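Local coordinates for protein thiaminase-I (Naegleria gruberi, PDB 4HCW) that belongs to the thiaminase family and has a mixed alpha/beta fold resembling the two-lobed periplasmic binding proteins, at residues D96-N108 with F326-C338. Sequence-based numbering, arbitrary orientation.
Sequences DLHSFVSSSASVN and FDAKESEVRVLRC
Phe100 is held between two neighbours, Val333 on one face and the CB of His98 on the other. Val333 CG1 makes a CH-pi contact 3.7 Å from the Phe100 ring centroid, a fit for a compact branched side chain. Phe100 CG lies between its backbone N and carbonyl carbon (chi1 54°), which lays the ring between His98 CB and Val333; its CZ meets Phe326 CD1 at 3.8 Å, the planes 56° apart. Phe326 also presents its edge to the His98 face in a T-shaped pair, while His98 NE2 gives Asp327 OD1 a weak, bent hydrogen bond of 3.0 Å. Ser99 N, a first-turn amide without an acceptor inside its helix, suits a carboxylate and donates to the anti lone pair of Glu330 OE2 (3.3 Å). At the other end Arg337, long enough to span the gap, sends NH2 to Ser106 O (2.9 Å, 162°) and, weakly, to Ser104 O (3.1 Å). Asp178 of strand 176-179 forms a salt bridge to NH1 and so probably steadies the guanidinium. Val260 of the main sheet backs Phe100, Val333 and Val335. The aromatic cluster of His98, Phe100 and Phe326 joins the start of helix 99-105 to the end of helix 317-328, and Arg337 ties its far end to the parallel strand pair 176-179 and 335-338.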
loop_
_atom_site.group_PDB
_atom_site.type_symbol
_atom_site.label_atom_id
_atom_site.label_comp_id
_atom_site.label_asym_id
_atom_site.label_seq_id
_atom_site.Cartn_x
_atom_site.Cartn_y
_atom_site.Cartn_z
ATOM N N ASP A 96 13.664 13.401 -2.367
ATOM C CA ASP A 96 12.460 14.146 -2.015
ATOM C C ASP A 96 11.228 13.249 -1.939
ATOM O O ASP A 96 10.931 12.500 -2.869
ATOM C CB ASP A 96 12.222 15.293 -2.999
ATOM C CG ASP A 96 13.232 16.411 -2.845
ATOM O OD1 ASP A 96 13.767 16.580 -1.729
ATOM O OD2 ASP A 96 13.491 17.121 -3.838
ATOM N N LEU A 97 10.519 13.336 -0.819
ATOM C CA LEU A 97 9.297 12.574 -0.611
ATOM C C LEU A 97 8.106 13.520 -0.596
ATOM O O LEU A 97 8.264 14.722 -0.382
ATOM C CB LEU A 97 9.365 11.822 0.717
ATOM C CG LEU A 97 10.604 10.963 0.974
ATOM C CD1 LEU A 97 10.630 10.483 2.416
ATOM C CD2 LEU A 97 10.647 9.785 0.017
ATOM N N HIS A 98 6.913 12.981 -0.820
ATOM C CA HIS A 98 5.699 13.775 -0.691
ATOM C C HIS A 98 5.429 14.065 0.779
ATOM O O HIS A 98 6.045 13.464 1.661
ATOM C CB HIS A 98 4.506 13.051 -1.315
ATOM C CG HIS A 98 4.519 13.041 -2.812
ATOM N ND1 HIS A 98 5.441 12.324 -3.543
ATOM C CD2 HIS A 98 3.722 13.662 -3.713
ATOM C CE1 HIS A 98 5.211 12.503 -4.832
ATOM N NE2 HIS A 98 4.174 13.311 -4.962
ATOM N N SER A 99 4.511 14.988 1.042
ATOM C CA SER A 99 4.176 15.357 2.411
ATOM C C SER A 99 3.575 14.178 3.172
ATOM O O SER A 99 3.922 13.934 4.328
ATOM C CB SER A 99 3.215 16.547 2.430
ATOM O OG SER A 99 2.012 16.246 1.745
ATOM N N PHE A 100 2.683 13.442 2.516
ATOM C CA PHE A 100 2.016 12.309 3.149
ATOM C C PHE A 100 2.931 11.096 3.292
ATOM O O PHE A 100 2.808 10.327 4.247
ATOM C CB PHE A 100 0.737 11.935 2.395
ATOM C CG PHE A 100 0.939 11.689 0.925
ATOM C CD1 PHE A 100 1.247 10.423 0.455
ATOM C CD2 PHE A 100 0.803 12.722 0.012
ATOM C CE1 PHE A 100 1.424 10.194 -0.897
ATOM C CE2 PHE A 100 0.979 12.498 -1.342
ATOM C CZ PHE A 100 1.291 11.233 -1.796
ATOM N N VAL A 101 3.847 10.929 2.343
ATOM C CA VAL A 101 4.800 9.823 2.386
ATOM C C VAL A 101 5.741 9.966 3.577
ATOM O O VAL A 101 5.974 9.010 4.316
ATOM C CB VAL A 101 5.627 9.738 1.087
ATOM C CG1 VAL A 101 6.755 8.730 1.236
ATOM C CG2 VAL A 101 4.734 9.374 -0.087
ATOM N N SER A 102 6.272 11.169 3.762
ATOM C CA SER A 102 7.178 11.443 4.870
ATOM C C SER A 102 6.440 11.421 6.206
ATOM O O SER A 102 7.004 11.031 7.229
ATOM C CB SER A 102 7.877 12.789 4.670
ATOM O OG SER A 102 6.935 13.829 4.478
ATOM N N SER A 103 5.178 11.838 6.190
ATOM C CA SER A 103 4.361 11.859 7.399
ATOM C C SER A 103 4.032 10.447 7.867
ATOM O O SER A 103 3.950 10.185 9.066
ATOM C CB SER A 103 3.068 12.644 7.164
ATOM O OG SER A 103 3.340 13.999 6.855
ATOM N N SER A 104 3.845 9.542 6.912
ATOM C CA SER A 104 3.501 8.160 7.222
ATOM C C SER A 104 4.676 7.416 7.847
ATOM O O SER A 104 4.493 6.394 8.509
ATOM C CB SER A 104 3.036 7.428 5.961
ATOM O OG SER A 104 4.100 7.273 5.040
ATOM N N ALA A 105 5.881 7.934 7.633
ATOM C CA ALA A 105 7.088 7.301 8.153
ATOM C C ALA A 105 7.530 7.928 9.471
ATOM O O ALA A 105 8.362 7.367 10.186
ATOM C CB ALA A 105 8.207 7.372 7.126
ATOM N N SER A 106 6.973 9.092 9.788
ATOM C CA SER A 106 7.341 9.804 11.008
ATOM C C SER A 106 6.388 9.486 12.156
ATOM O O SER A 106 5.169 9.532 11.995
ATOM C CB SER A 106 7.380 11.315 10.762
ATOM O OG SER A 106 6.096 11.812 10.430
ATOM N N VAL A 107 6.956 9.164 13.314
ATOM C CA VAL A 107 6.164 8.880 14.504
ATOM C C VAL A 107 6.555 9.820 15.641
ATOM O O VAL A 107 7.686 9.778 16.129
ATOM C CB VAL A 107 6.338 7.421 14.969
ATOM C CG1 VAL A 107 5.552 7.174 16.246
ATOM C CG2 VAL A 107 5.901 6.461 13.872
ATOM N N ASN A 108 5.612 10.666 16.050
ATOM C CA ASN A 108 5.838 11.653 17.104
ATOM C C ASN A 108 7.005 12.589 16.801
ATOM O O ASN A 108 7.877 12.801 17.643
ATOM C CB ASN A 108 6.038 10.972 18.462
ATOM C CG ASN A 108 4.838 10.149 18.885
ATOM O OD1 ASN A 108 3.695 10.487 18.571
ATOM N ND2 ASN A 108 5.090 9.058 19.601
ATOM N N PHE A 326 -0.449 12.485 -7.273
ATOM C CA PHE A 326 0.170 12.637 -5.960
ATOM C C PHE A 326 0.602 14.074 -5.684
ATOM O O PHE A 326 0.672 14.496 -4.532
ATOM C CB PHE A 326 1.366 11.691 -5.817
ATOM C CG PHE A 326 0.985 10.243 -5.678
ATOM C CD1 PHE A 326 -0.176 9.880 -5.019
ATOM C CD2 PHE A 326 1.788 9.247 -6.209
ATOM C CE1 PHE A 326 -0.530 8.549 -4.890
ATOM C CE2 PHE A 326 1.439 7.914 -6.084
ATOM C CZ PHE A 326 0.277 7.565 -5.423
ATOM N N ASP A 327 0.888 14.820 -6.747
ATOM C CA ASP A 327 1.329 16.205 -6.612
ATOM C C ASP A 327 0.154 17.164 -6.442
ATOM O O ASP A 327 0.231 18.124 -5.675
ATOM C CB ASP A 327 2.175 16.622 -7.817
ATOM C CG ASP A 327 3.534 15.954 -7.832
ATOM O OD1 ASP A 327 4.093 15.717 -6.742
ATOM O OD2 ASP A 327 4.045 15.665 -8.936
ATOM N N ALA A 328 -0.931 16.897 -7.162
ATOM C CA ALA A 328 -2.112 17.751 -7.115
ATOM C C ALA A 328 -2.835 17.637 -5.778
ATOM O O ALA A 328 -3.333 18.627 -5.243
ATOM C CB ALA A 328 -3.058 17.412 -8.259
ATOM N N LYS A 329 -2.885 16.421 -5.243
ATOM C CA LYS A 329 -3.598 16.160 -3.999
ATOM C C LYS A 329 -2.628 15.863 -2.862
ATOM O O LYS A 329 -2.940 15.089 -1.959
ATOM C CB LYS A 329 -4.560 14.987 -4.185
ATOM C CG LYS A 329 -5.411 15.093 -5.439
ATOM C CD LYS A 329 -6.311 13.882 -5.618
ATOM C CE LYS A 329 -7.125 13.992 -6.899
ATOM N NZ LYS A 329 -8.047 12.838 -7.086
ATOM N N GLU A 330 -1.458 16.492 -2.908
ATOM C CA GLU A 330 -0.396 16.238 -1.937
ATOM C C GLU A 330 -0.813 16.555 -0.500
ATOM O O GLU A 330 -0.291 15.971 0.450
ATOM C CB GLU A 330 0.865 17.026 -2.312
ATOM C CG GLU A 330 2.091 16.688 -1.476
ATOM C CD GLU A 330 3.326 17.451 -1.915
ATOM O OE1 GLU A 330 3.269 18.131 -2.962
ATOM O OE2 GLU A 330 4.357 17.371 -1.213
ATOM N N SER A 331 -1.761 17.473 -0.345
ATOM C CA SER A 331 -2.207 17.888 0.980
ATOM C C SER A 331 -3.468 17.153 1.427
ATOM O O SER A 331 -3.790 17.124 2.615
ATOM C CB SER A 331 -2.450 19.398 1.012
ATOM O OG SER A 331 -3.454 19.771 0.085
ATOM N N GLU A 332 -4.177 16.557 0.475
ATOM C CA GLU A 332 -5.459 15.923 0.767
ATOM C C GLU A 332 -5.323 14.434 1.083
ATOM O O GLU A 332 -6.250 13.818 1.609
ATOM C CB GLU A 332 -6.433 16.128 -0.398
ATOM C CG GLU A 332 -6.522 17.566 -0.908
ATOM C CD GLU A 332 -7.376 18.469 -0.029
ATOM O OE1 GLU A 332 -8.244 19.179 -0.578
ATOM O OE2 GLU A 332 -7.177 18.483 1.204
ATOM N N VAL A 333 -4.166 13.862 0.766
ATOM C CA VAL A 333 -3.934 12.437 0.985
ATOM C C VAL A 333 -3.785 12.097 2.469
ATOM O O VAL A 333 -3.043 12.757 3.197
ATOM C CB VAL A 333 -2.699 11.943 0.203
ATOM C CG1 VAL A 333 -2.310 10.548 0.645
ATOM C CG2 VAL A 333 -2.975 11.968 -1.292
ATOM N N ARG A 334 -4.502 11.065 2.905
ATOM C CA ARG A 334 -4.461 10.621 4.294
ATOM C C ARG A 334 -3.835 9.235 4.422
ATOM O O ARG A 334 -3.844 8.450 3.474
ATOM C CB ARG A 334 -5.872 10.605 4.887
ATOM C CG ARG A 334 -6.527 11.970 4.974
ATOM C CD ARG A 334 -5.767 12.874 5.924
ATOM N NE ARG A 334 -6.409 14.175 6.079
ATOM C CZ ARG A 334 -6.119 15.243 5.343
ATOM N NH1 ARG A 334 -5.193 15.166 4.396
ATOM N NH2 ARG A 334 -6.754 16.388 5.552
ATOM N N VAL A 335 -3.290 8.940 5.598
ATOM C CA VAL A 335 -2.695 7.634 5.866
ATOM C C VAL A 335 -3.192 7.078 7.197
ATOM O O VAL A 335 -2.937 7.654 8.254
ATOM C CB VAL A 335 -1.155 7.704 5.899
ATOM C CG1 VAL A 335 -0.572 6.357 6.302
ATOM C CG2 VAL A 335 -0.609 8.143 4.550
ATOM N N LEU A 336 -3.900 5.955 7.140
ATOM C CA LEU A 336 -4.442 5.333 8.343
ATOM C C LEU A 336 -3.377 4.516 9.071
ATOM O O LEU A 336 -2.750 3.635 8.482
ATOM C CB LEU A 336 -5.637 4.446 7.989
ATOM C CG LEU A 336 -6.346 3.751 9.153
ATOM C CD1 LEU A 336 -6.882 4.771 10.146
ATOM C CD2 LEU A 336 -7.463 2.858 8.641
ATOM N N ARG A 337 -3.174 4.817 10.350
ATOM C CA ARG A 337 -2.184 4.109 11.157
ATOM C C ARG A 337 -2.752 3.704 12.515
ATOM O O ARG A 337 -3.734 4.279 12.984
ATOM C CB ARG A 337 -0.927 4.964 11.347
ATOM C CG ARG A 337 -0.274 5.411 10.050
ATOM C CD ARG A 337 1.097 6.018 10.300
ATOM N NE ARG A 337 1.041 7.137 11.236
ATOM C CZ ARG A 337 2.098 7.852 11.607
ATOM N NH1 ARG A 337 1.957 8.852 12.464
ATOM N NH2 ARG A 337 3.297 7.566 11.119
ATOM N N CYS A 338 -2.124 2.716 13.145
ATOM C CA CYS A 338 -2.588 2.200 14.429
ATOM C C CYS A 338 -1.608 2.529 15.552
ATOM O O CYS A 338 -0.403 2.327 15.414
ATOM C CB CYS A 338 -2.794 0.688 14.346
ATOM S SG CYS A 338 -3.763 0.155 12.919
#